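Local coordinates for 70 kDa protein (Xanthomonas sp., PDB 4B2N) that is a latex rubber oxygenase, a two-heme c-type cytochrome that processively cleaves rubber with dioxygen, at residues R330-E333 / D334-D338; S94-R97 / G98-L102; G363-I366 / Y367-D371. All coordinates share one frame; numbering follows the deposited sequence.

Interaction 1. Residues R330-E333 / D334-D338. With HEC (heme c), chain C.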
ATOM      1  N   ARG A 330      -8.699 -17.368   8.860  1.00 16.18           N
ATOM      2  CA  ARG A 330     -10.052 -16.899   8.436  1.00 16.31           C
ATOM      3  C   ARG A 330     -10.696 -16.006   9.519  1.00 16.80           C
ATOM      4  O   ARG A 330     -11.408 -15.048   9.225  1.00 15.52           O
ATOM      5  CB  ARG A 330     -10.994 -18.094   8.178  1.00 17.19           C
ATOM      6  CG  ARG A 330     -10.603 -18.881   6.944  1.00 18.10           C
ATOM      7  CD  ARG A 330     -11.688 -19.836   6.507  1.00 19.81           C
ATOM      8  NE  ARG A 330     -12.235 -20.651   7.592  1.00 19.88           N
ATOM      9  CZ  ARG A 330     -11.977 -21.943   7.774  1.00 20.84           C
ATOM     10  NH1 ARG A 330     -11.125 -22.568   6.986  1.00 18.84           N
ATOM     11  NH2 ARG A 330     -12.608 -22.627   8.749  1.00 22.41           N
ATOM     12  N   GLY A 331     -10.446 -16.358  10.779  1.00 16.23           N
ATOM     13  CA  GLY A 331     -11.089 -15.673  11.934  1.00 16.37           C
ATOM     14  C   GLY A 331     -10.503 -14.299  12.284  1.00 15.82           C
ATOM     15  O   GLY A 331     -11.045 -13.622  13.140  1.00 16.73           O
ATOM     16  N   LEU A 332      -9.474 -13.848  11.549  1.00 15.24           N
ATOM     17  CA  LEU A 332      -9.028 -12.451  11.596  1.00 15.49           C
ATOM     18  C   LEU A 332     -10.021 -11.501  10.959  1.00 14.98           C
ATOM     19  O   LEU A 332      -9.879 -10.288  11.111  1.00 13.71           O
ATOM     20  CB  LEU A 332      -7.686 -12.213  10.855  1.00 14.79           C
ATOM     21  CG  LEU A 332      -6.553 -12.948  11.570  1.00 16.00           C
ATOM     22  CD1 LEU A 332      -5.305 -12.994  10.704  1.00 17.32           C
ATOM     23  CD2 LEU A 332      -6.139 -12.225  12.832  1.00 15.61           C
ATOM     24  N   GLU A 333     -11.005 -12.027  10.241  1.00 14.72           N
ATOM     25  CA  GLU A 333     -11.926 -11.164   9.478  1.00 15.25           C
ATOM     26  C   GLU A 333     -12.619 -10.029  10.279  1.00 15.18           C
ATOM     27  O   GLU A 333     -12.639  -8.896   9.798  1.00 13.64           O
ATOM     28  CB  GLU A 333     -12.978 -12.013   8.706  1.00 17.00           C
ATOM     29  CG  GLU A 333     -13.759 -11.157   7.698  1.00 20.11           C
ATOM     30  CD  GLU A 333     -14.590 -12.050   6.757  1.00 21.86           C
ATOM     31  OE1 GLU A 333     -13.967 -12.862   6.026  1.00 22.17           O
ATOM     32  OE2 GLU A 333     -15.857 -11.964   6.811  1.00 22.55           O
ATOM     33  N   ASP A 334     -13.219 -10.316  11.443  0.50 15.05           N
ATOM     34  CA  ASP A 334     -13.857  -9.250  12.255  0.50 16.13           C
ATOM     35  C   ASP A 334     -12.824  -8.137  12.563  0.50 15.66           C
ATOM     36  O   ASP A 334     -13.140  -6.933  12.459  0.50 15.48           O
ATOM     37  CB  ASP A 334     -14.453  -9.770  13.602  0.50 17.20           C
ATOM     38  CG  ASP A 334     -15.589 -10.774  13.441  0.50 19.53           C
ATOM     39  OD1 ASP A 334     -16.064 -11.016  12.322  0.50 22.23           O
ATOM     40  OD2 ASP A 334     -16.054 -11.303  14.486  0.50 21.08           O
ATOM     41  N   GLU A 335     -11.601  -8.524  12.956  1.00 16.04           N
ATOM     42  CA  GLU A 335     -10.567  -7.535  13.284  1.00 15.78           C
ATOM     43  C   GLU A 335     -10.222  -6.656  12.093  1.00 15.61           C
ATOM     44  O   GLU A 335     -10.016  -5.413  12.194  1.00 14.94           O
ATOM     45  CB  GLU A 335      -9.332  -8.245  13.819  1.00 15.84           C
ATOM     46  CG  GLU A 335      -9.598  -8.701  15.239  1.00 19.21           C
ATOM     47  CD  GLU A 335      -8.443  -9.548  15.793  1.00 19.91           C
ATOM     48  OE1 GLU A 335      -8.113 -10.597  15.212  1.00 21.60           O
ATOM     49  OE2 GLU A 335      -7.905  -9.185  16.858  1.00 22.58           O
ATOM     50  N   PHE A 336     -10.271  -7.284  10.929  1.00 13.72           N
ATOM     51  CA  PHE A 336      -9.959  -6.532   9.706  1.00 12.95           C
ATOM     52  C   PHE A 336     -11.055  -5.632   9.178  1.00 12.94           C
ATOM     53  O   PHE A 336     -10.810  -4.564   8.601  1.00 13.33           O
ATOM     54  CB  PHE A 336      -9.344  -7.456   8.701  1.00 12.55           C
ATOM     55  CG  PHE A 336      -7.863  -7.619   8.937  1.00 13.77           C
ATOM     56  CD1 PHE A 336      -7.380  -8.459   9.976  1.00 13.33           C
ATOM     57  CD2 PHE A 336      -6.941  -6.957   8.115  1.00 12.78           C
ATOM     58  CE1 PHE A 336      -5.981  -8.573  10.211  1.00 14.31           C
ATOM     59  CE2 PHE A 336      -5.551  -7.078   8.346  1.00 14.53           C
ATOM     60  CZ  PHE A 336      -5.076  -7.841   9.394  1.00 12.75           C
ATOM     61  N   GLU A 337     -12.294  -6.022   9.388  1.00 13.74           N
ATOM     62  CA  GLU A 337     -13.431  -5.109   9.125  1.00 14.22           C
ATOM     63  C   GLU A 337     -13.282  -3.836  10.054  1.00 13.56           C
ATOM     64  O   GLU A 337     -13.507  -2.746   9.648  1.00 13.31           O
ATOM     65  CB  GLU A 337     -14.756  -5.856   9.493  1.00 14.75           C
ATOM     66  CG  GLU A 337     -15.098  -6.961   8.515  1.00 15.60           C
ATOM     67  CD  GLU A 337     -15.583  -6.455   7.146  1.00 17.48           C
ATOM     68  OE1 GLU A 337     -15.628  -5.225   6.846  1.00 17.44           O
ATOM     69  OE2 GLU A 337     -15.984  -7.322   6.331  1.00 19.29           O
ATOM     70  N   ASP A 338     -12.833  -4.010  11.284  1.00 12.51           N
ATOM     71  CA  ASP A 338     -12.605  -2.866  12.181  1.00 12.15           C
ATOM     72  C   ASP A 338     -11.392  -2.039  11.700  1.00 12.15           C
ATOM     73  O   ASP A 338     -11.462  -0.813  11.644  1.00 12.60           O
ATOM     74  CB  ASP A 338     -12.321  -3.373  13.616  1.00 13.05           C
ATOM     75  CG  ASP A 338     -13.579  -3.878  14.367  1.00 13.80           C
ATOM     76  OD1 ASP A 338     -14.707  -3.534  13.980  1.00 13.85           O
ATOM     77  OD2 ASP A 338     -13.408  -4.634  15.390  1.00 13.87           O
TER
HETATM   78 FE   HEC C 700      -0.646  -2.837   2.682  1.00 12.72          FE
HETATM   79  CHA HEC C 700      -2.139  -2.022  -0.364  1.00 12.17           C
HETATM   80  CHB HEC C 700      -3.776  -2.662   4.273  1.00 12.20           C
HETATM   81  CHC HEC C 700       0.623  -4.334   5.609  1.00 12.80           C
HETATM   82  CHD HEC C 700       2.428  -2.435   1.374  1.00 12.71           C
HETATM   83  NA  HEC C 700      -2.480  -2.488   2.134  1.00 12.51           N
HETATM   84  C1A HEC C 700      -2.914  -1.998   0.866  1.00 12.76           C
HETATM   85  C2A HEC C 700      -4.291  -1.525   0.869  1.00 12.89           C
HETATM   86  C3A HEC C 700      -4.802  -1.703   2.187  1.00 12.45           C
HETATM   87  C4A HEC C 700      -3.669  -2.264   2.932  1.00 12.89           C
HETATM   88  CMA HEC C 700      -6.171  -1.307   2.704  1.00 13.07           C
HETATM   89  CAA HEC C 700      -5.119  -0.928  -0.297  1.00 12.98           C
HETATM   90  CBA HEC C 700      -4.685   0.535  -0.419  1.00 12.66           C
HETATM   91  CGA HEC C 700      -5.276   1.216  -1.640  1.00 13.12           C
HETATM   92  O1A HEC C 700      -5.281   0.656  -2.791  1.00 13.21           O
HETATM   93  O2A HEC C 700      -5.662   2.368  -1.425  1.00 14.42           O
HETATM   94  NB  HEC C 700      -1.446  -3.458   4.460  1.00 12.51           N
HETATM   95  C1B HEC C 700      -2.659  -3.235   4.978  1.00 12.98           C
HETATM   96  C2B HEC C 700      -2.884  -3.745   6.322  1.00 12.39           C
HETATM   97  C3B HEC C 700      -1.620  -4.245   6.701  1.00 11.59           C
HETATM   98  C4B HEC C 700      -0.787  -3.967   5.536  1.00 13.61           C
HETATM   99  CMB HEC C 700      -4.199  -3.669   6.989  1.00 12.86           C
HETATM  100  CAB HEC C 700      -1.200  -4.963   7.957  1.00 12.22           C
HETATM  101  CBB HEC C 700      -1.847  -6.209   8.176  1.00 11.05           C
HETATM  102  NC  HEC C 700       1.124  -3.305   3.443  1.00 12.69           N
HETATM  103  C1C HEC C 700       1.567  -3.925   4.597  1.00 13.19           C
HETATM  104  C2C HEC C 700       3.047  -4.001   4.701  1.00 13.55           C
HETATM  105  C3C HEC C 700       3.540  -3.457   3.417  1.00 13.07           C
HETATM  106  C4C HEC C 700       2.342  -3.058   2.682  1.00 12.64           C
HETATM  107  CMC HEC C 700       3.783  -4.619   5.884  1.00 13.55           C
HETATM  108  CAC HEC C 700       4.950  -3.328   2.928  1.00 14.24           C
HETATM  109  CBC HEC C 700       5.825  -4.388   3.182  1.00 14.03           C
HETATM  110  ND  HEC C 700       0.003  -2.338   0.818  1.00 12.62           N
HETATM  111  C1D HEC C 700       1.287  -2.233   0.482  1.00 12.80           C
HETATM  112  C2D HEC C 700       1.497  -1.842  -0.875  1.00 12.27           C
HETATM  113  C3D HEC C 700       0.163  -1.737  -1.378  1.00 12.76           C
HETATM  114  C4D HEC C 700      -0.692  -2.088  -0.250  1.00 12.34           C
HETATM  115  CMD HEC C 700       2.743  -1.587  -1.644  1.00 12.63           C
HETATM  116  CAD HEC C 700      -0.172  -1.472  -2.804  1.00 13.05           C
HETATM  117  CBD HEC C 700       0.053  -2.921  -3.389  1.00 13.50           C
HETATM  118  CGD HEC C 700      -0.114  -2.888  -4.891  1.00 15.14           C
HETATM  119  O1D HEC C 700       0.889  -2.908  -5.648  1.00 15.60           O
HETATM  120  O2D HEC C 700      -1.309  -2.739  -5.315  1.00 14.68           O
HETATM  121  O   HOH W   1     -16.918  -9.646   7.270  1.00 19.47           O
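Leu332 and Phe336 meet where a turn leads into helix 333-345. Leu332 CB lies 3.9 Å from Phe336 CD1. Leu332 O comes to the edge of the same ring, near its plane, and also accepts the bond from Phe336 N at 3.0 Å. The backbone bond and the ring edge thus use the same carbonyl oxygen. At another edge, Phe336 CE2 sits 3.8 Å from CBB of the heme c. Phe336 belongs to that heme pocket, and Phe107 meets the ring edge-to-face. Further out, Leu332 CD2 rests 3.5 Å from Glu335 OE1, whose carboxylate is paired with Arg105.

Glu333 O takes the bond from Glu337 N at 2.9 Å. With CG anti to the backbone N (chi1 -169°) and the chain extended, the Glu333 carboxylate runs out on the same side as that of Glu337. A water lies between them, 2.6 Å from Glu333 OE2 and 2.7 Å from Glu337 OE2. Glu333 OE1 bonds to His312. The carboxylates are not in contact; the shared water and His312 probably ease their repulsion. On the apolar side Phe336 reaches the heme and Leu332 lies on Met315.

Interaction 2. Residues S94-R97 / G98-L102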
ATOM      1  N   SER A  94     -16.105   0.769  15.887  1.00 13.54           N
ATOM      2  CA  SER A  94     -15.338  -0.086  14.961  1.00 13.98           C
ATOM      3  C   SER A  94     -13.982   0.552  14.597  1.00 14.40           C
ATOM      4  O   SER A  94     -12.925  -0.093  14.680  1.00 14.27           O
ATOM      5  CB  SER A  94     -16.170  -0.454  13.724  1.00 13.82           C
ATOM      6  OG  SER A  94     -15.361  -1.224  12.828  1.00 14.84           O
ATOM      7  N   ALA A  95     -14.013   1.822  14.236  1.00 12.68           N
ATOM      8  CA  ALA A  95     -12.796   2.537  13.847  1.00 12.92           C
ATOM      9  C   ALA A  95     -11.821   2.632  15.044  1.00 12.95           C
ATOM     10  O   ALA A  95     -10.589   2.439  14.855  1.00 13.19           O
ATOM     11  CB  ALA A  95     -13.158   3.937  13.272  1.00 12.47           C
ATOM     12  N   THR A  96     -12.343   2.731  16.289  1.00 13.24           N
ATOM     13  CA  THR A  96     -11.463   2.740  17.445  1.00 15.35           C
ATOM     14  C   THR A  96     -10.803   1.387  17.564  1.00 14.70           C
ATOM     15  O   THR A  96      -9.614   1.316  17.907  1.00 15.63           O
ATOM     16  CB  THR A  96     -12.234   3.100  18.744  1.00 16.17           C
ATOM     17  OG1 THR A  96     -12.567   4.489  18.636  1.00 19.72           O
ATOM     18  CG2 THR A  96     -11.371   2.948  19.955  1.00 15.64           C
ATOM     19  N   ARG A  97     -11.592   0.300  17.418  1.00 15.80           N
ATOM     20  CA  ARG A  97     -11.012  -1.046  17.523  1.00 14.43           C
ATOM     21  C   ARG A  97      -9.977  -1.255  16.425  1.00 14.12           C
ATOM     22  O   ARG A  97      -8.934  -1.879  16.662  1.00 13.00           O
ATOM     23  CB  ARG A  97     -12.046  -2.164  17.414  1.00 14.10           C
ATOM     24  CG  ARG A  97     -13.033  -2.144  18.558  1.00 14.69           C
ATOM     25  CD  ARG A  97     -13.938  -3.379  18.552  1.00 14.71           C
ATOM     26  NE  ARG A  97     -14.843  -3.350  17.400  1.00 13.58           N
ATOM     27  CZ  ARG A  97     -16.070  -2.872  17.358  1.00 14.18           C
ATOM     28  NH1 ARG A  97     -16.620  -2.277  18.408  1.00 13.90           N
ATOM     29  NH2 ARG A  97     -16.741  -2.975  16.222  1.00 14.83           N
ATOM     30  N   GLY A  98     -10.266  -0.725  15.260  1.00 13.13           N
ATOM     31  CA  GLY A  98      -9.332  -0.827  14.097  1.00 14.23           C
ATOM     32  C   GLY A  98      -7.962  -0.228  14.545  1.00 13.27           C
ATOM     33  O   GLY A  98      -6.892  -0.800  14.261  1.00 14.08           O
ATOM     34  N   ARG A  99      -7.995   0.955  15.131  1.00 12.43           N
ATOM     35  CA  ARG A  99      -6.769   1.670  15.382  1.00 13.84           C
ATOM     36  C   ARG A  99      -5.999   0.917  16.465  1.00 13.54           C
ATOM     37  O   ARG A  99      -4.801   0.721  16.354  1.00 13.63           O
ATOM     38  CB  ARG A  99      -7.047   3.088  15.875  1.00 15.91           C
ATOM     39  CG  ARG A  99      -5.727   3.817  16.196  1.00 16.36           C
ATOM     40  CD  ARG A  99      -5.960   5.137  16.878  1.00 19.57           C
ATOM     41  NE  ARG A  99      -6.927   5.040  17.992  1.00 23.06           N
ATOM     42  CZ  ARG A  99      -6.716   4.539  19.205  1.00 20.84           C
ATOM     43  NH1 ARG A  99      -5.549   4.081  19.637  1.00 25.14           N
ATOM     44  NH2 ARG A  99      -7.691   4.578  20.065  1.00 24.74           N
ATOM     45  N   VAL A 100      -6.711   0.463  17.490  1.00 13.23           N
ATOM     46  CA  VAL A 100      -6.059  -0.353  18.559  1.00 13.74           C
ATOM     47  C   VAL A 100      -5.418  -1.623  17.964  1.00 14.58           C
ATOM     48  O   VAL A 100      -4.273  -1.985  18.304  1.00 14.64           O
ATOM     49  CB  VAL A 100      -7.124  -0.724  19.620  1.00 14.21           C
ATOM     50  CG1 VAL A 100      -6.511  -1.684  20.645  1.00 16.72           C
ATOM     51  CG2 VAL A 100      -7.614   0.538  20.384  1.00 15.43           C
ATOM     52  N   ASN A 101      -6.160  -2.326  17.076  1.00 15.30           N
ATOM     53  CA  ASN A 101      -5.549  -3.456  16.296  1.00 16.69           C
ATOM     54  C   ASN A 101      -4.248  -3.085  15.602  1.00 16.05           C
ATOM     55  O   ASN A 101      -3.295  -3.846  15.695  1.00 16.42           O
ATOM     56  CB  ASN A 101      -6.524  -3.995  15.265  1.00 16.73           C
ATOM     57  CG  ASN A 101      -7.690  -4.724  15.917  1.00 17.51           C
ATOM     58  OD1 ASN A 101      -7.649  -5.053  17.117  1.00 17.01           O
ATOM     59  ND2 ASN A 101      -8.763  -4.983  15.120  1.00 16.39           N
ATOM     60  N   LEU A 102      -4.180  -1.917  14.981  1.00 14.77           N
ATOM     61  CA  LEU A 102      -2.956  -1.538  14.238  1.00 15.11           C
ATOM     62  C   LEU A 102      -1.772  -1.299  15.214  1.00 17.79           C
ATOM     63  O   LEU A 102      -0.601  -1.506  14.856  1.00 17.62           O
ATOM     64  CB  LEU A 102      -3.202  -0.359  13.272  1.00 14.58           C
ATOM     65  CG  LEU A 102      -4.114  -0.640  12.097  1.00 13.21           C
ATOM     66  CD1 LEU A 102      -4.420   0.603  11.235  1.00 14.56           C
ATOM     67  CD2 LEU A 102      -3.481  -1.755  11.285  1.00 14.68           C
TER
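The guanidinium of Arg99 has Thr96 O over one face. Beside it, Thr96 CG2 is 4.0 Å from Arg99 NH2, and the two side chains run alongside each other in the same direction. NH1 of this group pairs with Glu103, one turn further on. The guanidinium of Arg97 folds back instead: Ser94 CA stands 3.4 Å above its plane, offset toward the rim. The bend at chi3 (-68°) brings it there. The amide of Asn101 has Arg97 O above its plane, 3.2 Å from Asn101 CG. That oxygen is already used by the backbone bond from Asn101 N, 2.8 Å and nearly straight at 173°.

All this lies within helix 88-104, where each carbonyl from Ser94 O to Arg97 O accepts the N-H four residues on, the standard alpha-helical pattern. The bond from Gly98 N to Ser94 O is 2.8 Å long. Val100 N reaches Thr96 O at 3.1 Å, and Val100 CG2 packs 3.3 Å from the same oxygen. Helix 333-345 packs against one side of this helix. Its Asp338 is the polar partner of both Ser94 and Arg97, and Ser94 OG also meets Asn341. Asn101 ND2 makes a weak hydrogen bond to Glu335 O. Leu102, buried, touches Cys191, which is covalently bound to the first heme.

Interaction 3. Residues G363-I366 / Y367-D371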
ATOM      1  N   GLY A 363      -5.692  27.335 -10.341  1.00 24.29           N
ATOM      2  CA  GLY A 363      -5.416  25.902 -10.384  1.00 27.12           C
ATOM      3  C   GLY A 363      -6.687  25.046 -10.326  1.00 24.06           C
ATOM      4  O   GLY A 363      -6.762  24.022 -10.969  1.00 24.42           O
ATOM      5  N   ALA A 364      -7.668  25.470  -9.552  1.00 23.69           N
ATOM      6  CA  ALA A 364      -8.881  24.721  -9.415  1.00 22.85           C
ATOM      7  C   ALA A 364      -9.555  24.645 -10.736  1.00 24.93           C
ATOM      8  O   ALA A 364     -10.073  23.612 -11.127  1.00 23.68           O
ATOM      9  CB  ALA A 364      -9.780  25.346  -8.395  1.00 21.31           C
ATOM     10  N   VAL A 365      -9.528  25.766 -11.455  1.00 23.41           N
ATOM     11  CA  VAL A 365     -10.146  25.818 -12.754  1.00 24.80           C
ATOM     12  C   VAL A 365      -9.414  24.931 -13.743  1.00 25.40           C
ATOM     13  O   VAL A 365     -10.065  24.239 -14.531  1.00 27.18           O
ATOM     14  CB  VAL A 365     -10.247  27.283 -13.298  1.00 24.26           C
ATOM     15  CG1 VAL A 365     -10.889  27.289 -14.692  1.00 25.12           C
ATOM     16  CG2 VAL A 365     -11.160  28.074 -12.382  1.00 25.98           C
ATOM     17  N   ILE A 366      -8.078  25.007 -13.741  1.00 24.56           N
ATOM     18  CA  ILE A 366      -7.292  24.271 -14.676  1.00 23.29           C
ATOM     19  C   ILE A 366      -7.566  22.809 -14.372  1.00 25.33           C
ATOM     20  O   ILE A 366      -7.843  22.015 -15.273  1.00 27.09           O
ATOM     21  CB  ILE A 366      -5.803  24.590 -14.495  1.00 23.91           C
ATOM     22  CG1 ILE A 366      -5.477  26.030 -15.011  1.00 26.52           C
ATOM     23  CG2 ILE A 366      -4.965  23.606 -15.324  1.00 25.46           C
ATOM     24  CD1 ILE A 366      -4.270  26.621 -14.280  1.00 24.55           C
ATOM     25  N   TYR A 367      -7.501  22.464 -13.082  1.00 22.67           N
ATOM     26  CA  TYR A 367      -7.699  21.055 -12.634  1.00 20.59           C
ATOM     27  C   TYR A 367      -8.965  20.452 -13.304  1.00 20.47           C
ATOM     28  O   TYR A 367      -8.923  19.365 -13.912  1.00 19.87           O
ATOM     29  CB  TYR A 367      -7.760  20.985 -11.088  1.00 19.07           C
ATOM     30  CG  TYR A 367      -8.021  19.533 -10.635  1.00 19.97           C
ATOM     31  CD1 TYR A 367      -9.283  19.018 -10.650  1.00 19.67           C
ATOM     32  CD2 TYR A 367      -6.986  18.704 -10.245  1.00 19.24           C
ATOM     33  CE1 TYR A 367      -9.529  17.688 -10.317  1.00 19.66           C
ATOM     34  CE2 TYR A 367      -7.225  17.394  -9.915  1.00 18.77           C
ATOM     35  CZ  TYR A 367      -8.471  16.897  -9.953  1.00 18.64           C
ATOM     36  OH  TYR A 367      -8.675  15.584  -9.631  1.00 19.49           O
ATOM     37  N   HIS A 368     -10.079  21.171 -13.205  1.00 20.88           N
ATOM     38  CA  HIS A 368     -11.381  20.658 -13.637  1.00 20.99           C
ATOM     39  C   HIS A 368     -11.707  20.937 -15.106  1.00 22.45           C
ATOM     40  O   HIS A 368     -12.575  20.274 -15.709  1.00 21.49           O
ATOM     41  CB  HIS A 368     -12.438  21.290 -12.754  1.00 21.13           C
ATOM     42  CG  HIS A 368     -12.396  20.819 -11.336  1.00 21.50           C
ATOM     43  ND1 HIS A 368     -11.619  21.424 -10.372  1.00 20.53           N
ATOM     44  CD2 HIS A 368     -13.022  19.730 -10.735  1.00 19.32           C
ATOM     45  CE1 HIS A 368     -11.801  20.755  -9.204  1.00 19.95           C
ATOM     46  NE2 HIS A 368     -12.671  19.740  -9.426  1.00 20.72           N
ATOM     47  N   GLU A 369     -10.986  21.860 -15.743  1.00 24.95           N
ATOM     48  CA  GLU A 369     -11.460  22.268 -17.058  1.00 25.67           C
ATOM     49  C   GLU A 369     -10.470  22.223 -18.181  1.00 27.03           C
ATOM     50  O   GLU A 369     -10.897  22.206 -19.336  1.00 25.42           O
ATOM     51  CB  GLU A 369     -12.101  23.686 -17.004  1.00 26.85           C
ATOM     52  CG  GLU A 369     -13.288  23.774 -16.034  1.00 28.78           C
ATOM     53  CD  GLU A 369     -13.915  25.155 -15.939  1.00 29.28           C
ATOM     54  OE1 GLU A 369     -13.734  25.976 -16.862  1.00 33.12           O
ATOM     55  OE2 GLU A 369     -14.607  25.435 -14.952  1.00 27.94           O
ATOM     56  N   ARG A 370      -9.172  22.221 -17.874  1.00 27.16           N
ATOM     57  CA  ARG A 370      -8.170  22.333 -18.950  1.00 28.14           C
ATOM     58  C   ARG A 370      -8.011  20.976 -19.632  1.00 27.19           C
ATOM     59  O   ARG A 370      -7.681  19.984 -18.987  1.00 26.43           O
ATOM     60  CB  ARG A 370      -6.827  22.849 -18.416  1.00 26.64           C
ATOM     61  CG  ARG A 370      -6.009  23.699 -19.419  1.00 30.06           C
ATOM     62  CD  ARG A 370      -5.335  22.906 -20.517  1.00 28.93           C
ATOM     63  NE  ARG A 370      -3.975  23.407 -20.811  1.00 29.13           N
ATOM     64  CZ  ARG A 370      -3.149  22.830 -21.687  1.00 28.69           C
ATOM     65  NH1 ARG A 370      -3.559  21.771 -22.383  1.00 30.13           N
ATOM     66  NH2 ARG A 370      -1.921  23.317 -21.894  1.00 29.26           N
ATOM     67  N   ASP A 371      -8.272  20.924 -20.935  1.00 26.89           N
ATOM     68  CA  ASP A 371      -8.119  19.683 -21.671  1.00 28.55           C
ATOM     69  C   ASP A 371      -6.644  19.492 -21.970  1.00 28.03           C
ATOM     70  O   ASP A 371      -6.044  20.314 -22.638  1.00 26.77           O
ATOM     71  CB  ASP A 371      -8.926  19.722 -22.961  1.00 30.60           C
ATOM     72  CG  ASP A 371      -8.865  18.401 -23.768  1.00 33.37           C
ATOM     73  OD1 ASP A 371      -8.021  17.449 -23.521  1.00 29.08           O
ATOM     74  OD2 ASP A 371      -9.700  18.328 -24.691  1.00 33.35           O
TER
HETATM   75  O   HOH W   2      -6.592  19.586 -16.441  1.00 21.61           O
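His368 bends back onto Ala364, one turn earlier in helix 357-369. Its CB lies 3.7 Å from Ala364 O. His368 CG is 3.6 Å from Ala364 O. It sits beside the backbone N (chi1 -69°), a torsion that brings ND1 to that same carbonyl. ND1 donates to Ala364 O at 2.8 Å and 167°, with the oxygen in the plane of the ring. CE1 passes Ala364 O at 3.9 Å. NE2, at the far corner, is bonded to Tyr397 N. This pattern fits a neutral imidazole with its proton on ND1. Tyr367 CD1 stands 3.3 Å above the centre of one ring face, and His401 also stacks on the ring.

Ala364 O is gripped twice, since His368 N also donates to it, from the opposite face of the carbonyl plane.

This helix packs against the C-terminal helix 649-660 through Ala364 and Ile366. Shortly after it come Cys390, Cys393 and His394 of the second heme. The arrangement is consistent with the paired terminal helices of a cytochrome c fold. Tyr367 reaches the heme-binding segment and bonds through OH to Gly395 O.

At the C-terminal end, Ile366 O accepts from Arg370 N at 2.9 Å and from Glu369 N, which comes from above the carbonyl plane. A water links Ile366 O to Arg370 O. Ile366 CG2 lies 3.7 Å from Arg370 CB, alongside it. Arg370 NE then bridges to Glu651 on helix 649-660, NH2 bonds to Ser646 O, and NH1 donates to Asp371 O.

Interactions 1 and 2 touch each other near the first heme. Their centres are 11 Å apart, and helices 88-104 and 333-345 meet there. Asp338 of interaction 1 is the tie: Asp338 OD1 probably bonds to Ser94 OG at 2.7 Å, and Asp338 OD2 bridges to Arg97 NE at 2.8 Å. Interaction 3 stands apart by the second heme, with its centre about 42 Å from that of interaction 1. All three are partly buried. Interactions 1 and 2 lie about 19 and 18 Å from the centre of the chain, and interaction 3 is further out at about 29 Å. Interaction 1 begins a helix, interaction 2 is mid-helix and mostly backbone, and interaction 3 ends a helix.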